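PDB 3F4L: putative oxidoreductase yhhX, which probably acts as an NADP-dependent oxidoreductase of the Gfo/Idh/MocA family, with scyllo-inositol dehydrogenase activity tentatively assigned to it. Local coordinates for residues H30-R36 and H50-D56. Numbering follows the deposited sequence.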
ATOM      1  N   HIS A  30       2.013  27.359  34.239  1.00 16.64           N
ATOM      2  CA  HIS A  30       1.081  28.453  34.481  1.00 19.01           C
ATOM      3  C   HIS A  30       1.054  29.324  33.229  1.00 18.36           C
ATOM      4  O   HIS A  30       2.094  29.829  32.796  1.00 18.83           O
ATOM      5  CB  HIS A  30       1.515  29.313  35.673  1.00 19.23           C
ATOM      6  CG  HIS A  30       0.676  30.540  35.843  1.00 19.22           C
ATOM      7  ND1 HIS A  30       1.089  31.787  35.430  1.00 21.94           N
ATOM      8  CD2 HIS A  30      -0.589  30.694  36.298  1.00 20.59           C
ATOM      9  CE1 HIS A  30       0.114  32.658  35.619  1.00 21.52           C
ATOM     10  NE2 HIS A  30      -0.916  32.020  36.143  1.00 18.75           N
ATOM     11  N   VAL A  31      -0.126  29.482  32.636  1.00 16.58           N
ATOM     12  CA  VAL A  31      -0.261  30.299  31.431  1.00 19.28           C
ATOM     13  C   VAL A  31      -0.367  31.751  31.857  1.00 20.24           C
ATOM     14  O   VAL A  31      -1.415  32.199  32.320  1.00 22.53           O
ATOM     15  CB  VAL A  31      -1.518  29.891  30.617  1.00 20.33           C
ATOM     16  CG1 VAL A  31      -1.647  30.769  29.362  1.00 18.86           C
ATOM     17  CG2 VAL A  31      -1.409  28.419  30.223  1.00 19.39           C
ATOM     18  N   ALA A  32       0.725  32.486  31.694  1.00 22.27           N
ATOM     19  CA  ALA A  32       0.770  33.882  32.111  1.00 23.09           C
ATOM     20  C   ALA A  32       0.142  34.860  31.132  1.00 22.48           C
ATOM     21  O   ALA A  32      -0.505  35.818  31.545  1.00 24.36           O
ATOM     22  CB  ALA A  32       2.211  34.288  32.391  1.00 21.17           C
ATOM     23  N   HIS A  33       0.335  34.617  29.839  1.00 19.96           N
ATOM     24  CA  HIS A  33      -0.205  35.504  28.819  1.00 19.02           C
ATOM     25  C   HIS A  33      -0.672  34.750  27.592  1.00 16.57           C
ATOM     26  O   HIS A  33      -0.174  33.677  27.267  1.00 14.32           O
ATOM     27  CB  HIS A  33       0.856  36.476  28.308  1.00 18.24           C
ATOM     28  CG  HIS A  33       1.597  37.205  29.381  1.00 21.68           C
ATOM     29  ND1 HIS A  33       1.103  38.337  29.991  1.00 25.53           N
ATOM     30  CD2 HIS A  33       2.811  36.976  29.933  1.00 21.16           C
ATOM     31  CE1 HIS A  33       1.983  38.776  30.874  1.00 25.85           C
ATOM     32  NE2 HIS A  33       3.028  37.967  30.857  1.00 24.34           N
ATOM     33  N   ILE A  34      -1.621  35.357  26.902  1.00 17.13           N
ATOM     34  CA  ILE A  34      -2.097  34.832  25.644  1.00 15.93           C
ATOM     35  C   ILE A  34      -2.280  36.052  24.767  1.00 18.56           C
ATOM     36  O   ILE A  34      -3.128  36.900  25.030  1.00 18.29           O
ATOM     37  CB  ILE A  34      -3.414  34.058  25.767  1.00 15.68           C
ATOM     38  CG1 ILE A  34      -3.149  32.695  26.424  1.00 12.84           C
ATOM     39  CG2 ILE A  34      -4.018  33.847  24.365  1.00 16.08           C
ATOM     40  CD1 ILE A  34      -4.364  31.778  26.442  1.00 13.00           C
ATOM     41  N   PHE A  35      -1.426  36.154  23.753  1.00 17.90           N
ATOM     42  CA  PHE A  35      -1.465  37.244  22.798  1.00 20.42           C
ATOM     43  C   PHE A  35      -2.404  36.878  21.660  1.00 20.20           C
ATOM     44  O   PHE A  35      -2.523  35.710  21.295  1.00 19.72           O
ATOM     45  CB  PHE A  35      -0.069  37.492  22.221  1.00 20.22           C
ATOM     46  CG  PHE A  35      -0.066  38.318  20.958  1.00 23.26           C
ATOM     47  CD1 PHE A  35      -0.059  39.708  21.017  1.00 24.24           C
ATOM     48  CD2 PHE A  35      -0.098  37.702  19.708  1.00 23.56           C
ATOM     49  CE1 PHE A  35      -0.084  40.469  19.843  1.00 25.34           C
ATOM     50  CE2 PHE A  35      -0.124  38.453  18.532  1.00 24.86           C
ATOM     51  CZ  PHE A  35      -0.117  39.838  18.601  1.00 23.67           C
ATOM     52  N   ARG A  36      -3.079  37.885  21.123  1.00 20.00           N
ATOM     53  CA  ARG A  36      -3.967  37.724  19.977  1.00 23.75           C
ATOM     54  C   ARG A  36      -4.145  39.100  19.362  1.00 23.87           C
ATOM     55  O   ARG A  36      -4.210  40.101  20.076  1.00 24.80           O
ATOM     56  CB  ARG A  36      -5.329  37.126  20.371  1.00 25.56           C
ATOM     57  CG  ARG A  36      -5.759  37.340  21.811  1.00 29.00           C
ATOM     58  CD  ARG A  36      -6.844  38.377  21.948  1.00 33.15           C
ATOM     59  NE  ARG A  36      -6.328  39.668  22.378  1.00 35.71           N
ATOM     60  CZ  ARG A  36      -6.864  40.398  23.352  1.00 35.85           C
ATOM     61  NH1 ARG A  36      -7.932  39.965  24.004  1.00 40.54           N
ATOM     62  NH2 ARG A  36      -6.331  41.563  23.676  1.00 36.51           N
ATOM     63  N   HIS A  50      -7.792  33.214  34.930  1.00 22.58           N
ATOM     64  CA  HIS A  50      -6.472  33.531  35.483  1.00 22.17           C
ATOM     65  C   HIS A  50      -5.466  33.986  34.426  1.00 21.01           C
ATOM     66  O   HIS A  50      -4.333  34.337  34.752  1.00 19.33           O
ATOM     67  CB  HIS A  50      -5.898  32.296  36.175  1.00 23.77           C
ATOM     68  CG  HIS A  50      -5.667  31.146  35.241  1.00 26.51           C
ATOM     69  ND1 HIS A  50      -6.693  30.513  34.572  1.00 23.90           N
ATOM     70  CD2 HIS A  50      -4.525  30.538  34.838  1.00 26.65           C
ATOM     71  CE1 HIS A  50      -6.192  29.566  33.797  1.00 25.80           C
ATOM     72  NE2 HIS A  50      -4.880  29.560  33.940  1.00 23.07           N
ATOM     73  N   ILE A  51      -5.877  33.967  33.164  1.00 19.62           N
ATOM     74  CA  ILE A  51      -4.990  34.344  32.079  1.00 18.92           C
ATOM     75  C   ILE A  51      -5.117  35.801  31.660  1.00 17.84           C
ATOM     76  O   ILE A  51      -6.219  36.343  31.570  1.00 16.49           O
ATOM     77  CB  ILE A  51      -5.233  33.461  30.812  1.00 18.56           C
ATOM     78  CG1 ILE A  51      -5.142  31.974  31.170  1.00 15.43           C
ATOM     79  CG2 ILE A  51      -4.189  33.796  29.738  1.00 21.03           C
ATOM     80  CD1 ILE A  51      -5.482  31.021  30.012  1.00 15.26           C
ATOM     81  N   HIS A  52      -3.977  36.429  31.400  1.00 16.87           N
ATOM     82  CA  HIS A  52      -3.937  37.810  30.932  1.00 17.49           C
ATOM     83  C   HIS A  52      -3.905  37.796  29.407  1.00 17.35           C
ATOM     84  O   HIS A  52      -2.912  37.365  28.812  1.00 17.74           O
ATOM     85  CB  HIS A  52      -2.685  38.519  31.461  1.00 23.42           C
ATOM     86  CG  HIS A  52      -2.435  39.864  30.843  1.00 26.51           C
ATOM     87  ND1 HIS A  52      -3.315  40.920  30.963  1.00 28.06           N
ATOM     88  CD2 HIS A  52      -1.403  40.324  30.096  1.00 28.42           C
ATOM     89  CE1 HIS A  52      -2.837  41.970  30.320  1.00 28.13           C
ATOM     90  NE2 HIS A  52      -1.677  41.635  29.782  1.00 27.66           N
ATOM     91  N   PHE A  53      -4.990  38.240  28.774  1.00 17.31           N
ATOM     92  CA  PHE A  53      -5.053  38.300  27.318  1.00 19.44           C
ATOM     93  C   PHE A  53      -4.564  39.674  26.884  1.00 19.61           C
ATOM     94  O   PHE A  53      -4.908  40.675  27.492  1.00 21.41           O
ATOM     95  CB  PHE A  53      -6.487  38.077  26.821  1.00 20.70           C
ATOM     96  CG  PHE A  53      -6.974  36.668  26.998  1.00 20.82           C
ATOM     97  CD1 PHE A  53      -7.582  36.265  28.181  1.00 21.33           C
ATOM     98  CD2 PHE A  53      -6.789  35.731  25.991  1.00 21.12           C
ATOM     99  CE1 PHE A  53      -7.997  34.939  28.351  1.00 21.83           C
ATOM    100  CE2 PHE A  53      -7.199  34.408  26.151  1.00 20.82           C
ATOM    101  CZ  PHE A  53      -7.802  34.012  27.335  1.00 19.74           C
ATOM    102  N   THR A  54      -3.780  39.728  25.819  1.00 20.00           N
ATOM    103  CA  THR A  54      -3.229  40.997  25.369  1.00 19.94           C
ATOM    104  C   THR A  54      -2.991  41.035  23.867  1.00 20.91           C
ATOM    105  O   THR A  54      -2.859  39.994  23.222  1.00 20.57           O
ATOM    106  CB  THR A  54      -1.881  41.263  26.097  1.00 20.35           C
ATOM    107  OG1 THR A  54      -1.218  42.393  25.521  1.00 20.51           O
ATOM    108  CG2 THR A  54      -0.982  40.049  25.986  1.00 17.02           C
ATOM    109  N   SER A  55      -2.939  42.246  23.319  1.00 21.44           N
ATOM    110  CA  SER A  55      -2.685  42.449  21.904  1.00 24.11           C
ATOM    111  C   SER A  55      -1.341  43.148  21.739  1.00 25.59           C
ATOM    112  O   SER A  55      -0.979  43.583  20.647  1.00 25.30           O
ATOM    113  CB  SER A  55      -3.799  43.281  21.273  1.00 25.17           C
ATOM    114  OG  SER A  55      -4.986  42.512  21.174  1.00 26.03           O
ATOM    115  N   ASP A  56      -0.610  43.251  22.847  1.00 27.34           N
ATOM    116  CA  ASP A  56       0.716  43.858  22.863  1.00 29.71           C
ATOM    117  C   ASP A  56       1.704  42.714  23.084  1.00 28.75           C
ATOM    118  O   ASP A  56       1.859  42.216  24.200  1.00 28.02           O
ATOM    119  CB  ASP A  56       0.811  44.886  24.000  1.00 31.90           C
ATOM    120  CG  ASP A  56       2.214  45.448  24.179  1.00 34.30           C
ATOM    121  OD1 ASP A  56       3.092  45.194  23.322  1.00 35.54           O
ATOM    122  OD2 ASP A  56       2.434  46.156  25.189  1.00 35.72           O
TER
HETATM  123  O   HOH W   1      -2.507  28.071  33.964  1.00 25.68           O
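How an edge strand joins a parallel sheet is well illustrated here, beginning with the apolar face on which I34 lies. I34 CG1 meets I51 CG2 at 3.6 Å and I34 CG2 meets F53 CE2 at 3.7 Å, while V31 CG1 reaches I51 CD1 at 3.9 Å; L19 of helix 12-22 touches I34, so this face is covered by the first helix of the domain. Between the backbones, I34 bonds to the residues flanking its bridge partner F53, the parallel pattern: I34 N donates to H52 O (3.1 Å) and T54 N to I34 O (3.0 Å). R36 N continues the ladder to T54 O (3.0 Å). On the other face, H33 and H52 meet rim to rim, H33 ND1 lying 3.2 Å from H52 CD2, with H33 NE2 turned to D63. Farther out the contact becomes polar. S55 OG donates to R36 O (2.8 Å) and accepts from R36 NH2 (3.0 Å), while R36 NH1 forms a salt bridge with E43. At the opposite end one water, its O 3.1 Å from V31 N and 2.8 Å from H50 NE2, bridges the two segments. T54 OG1 accepts a hydrogen bond from D56 N (2.9 Å), closing an ST turn that leads toward helix 58-61. Strand 29-35 also bonds to strand 3-8, and the parallel sheet runs on in the order 3-2-1-4-5-6, that of a Rossmann fold, its outer strand here reached through a loop without a helix.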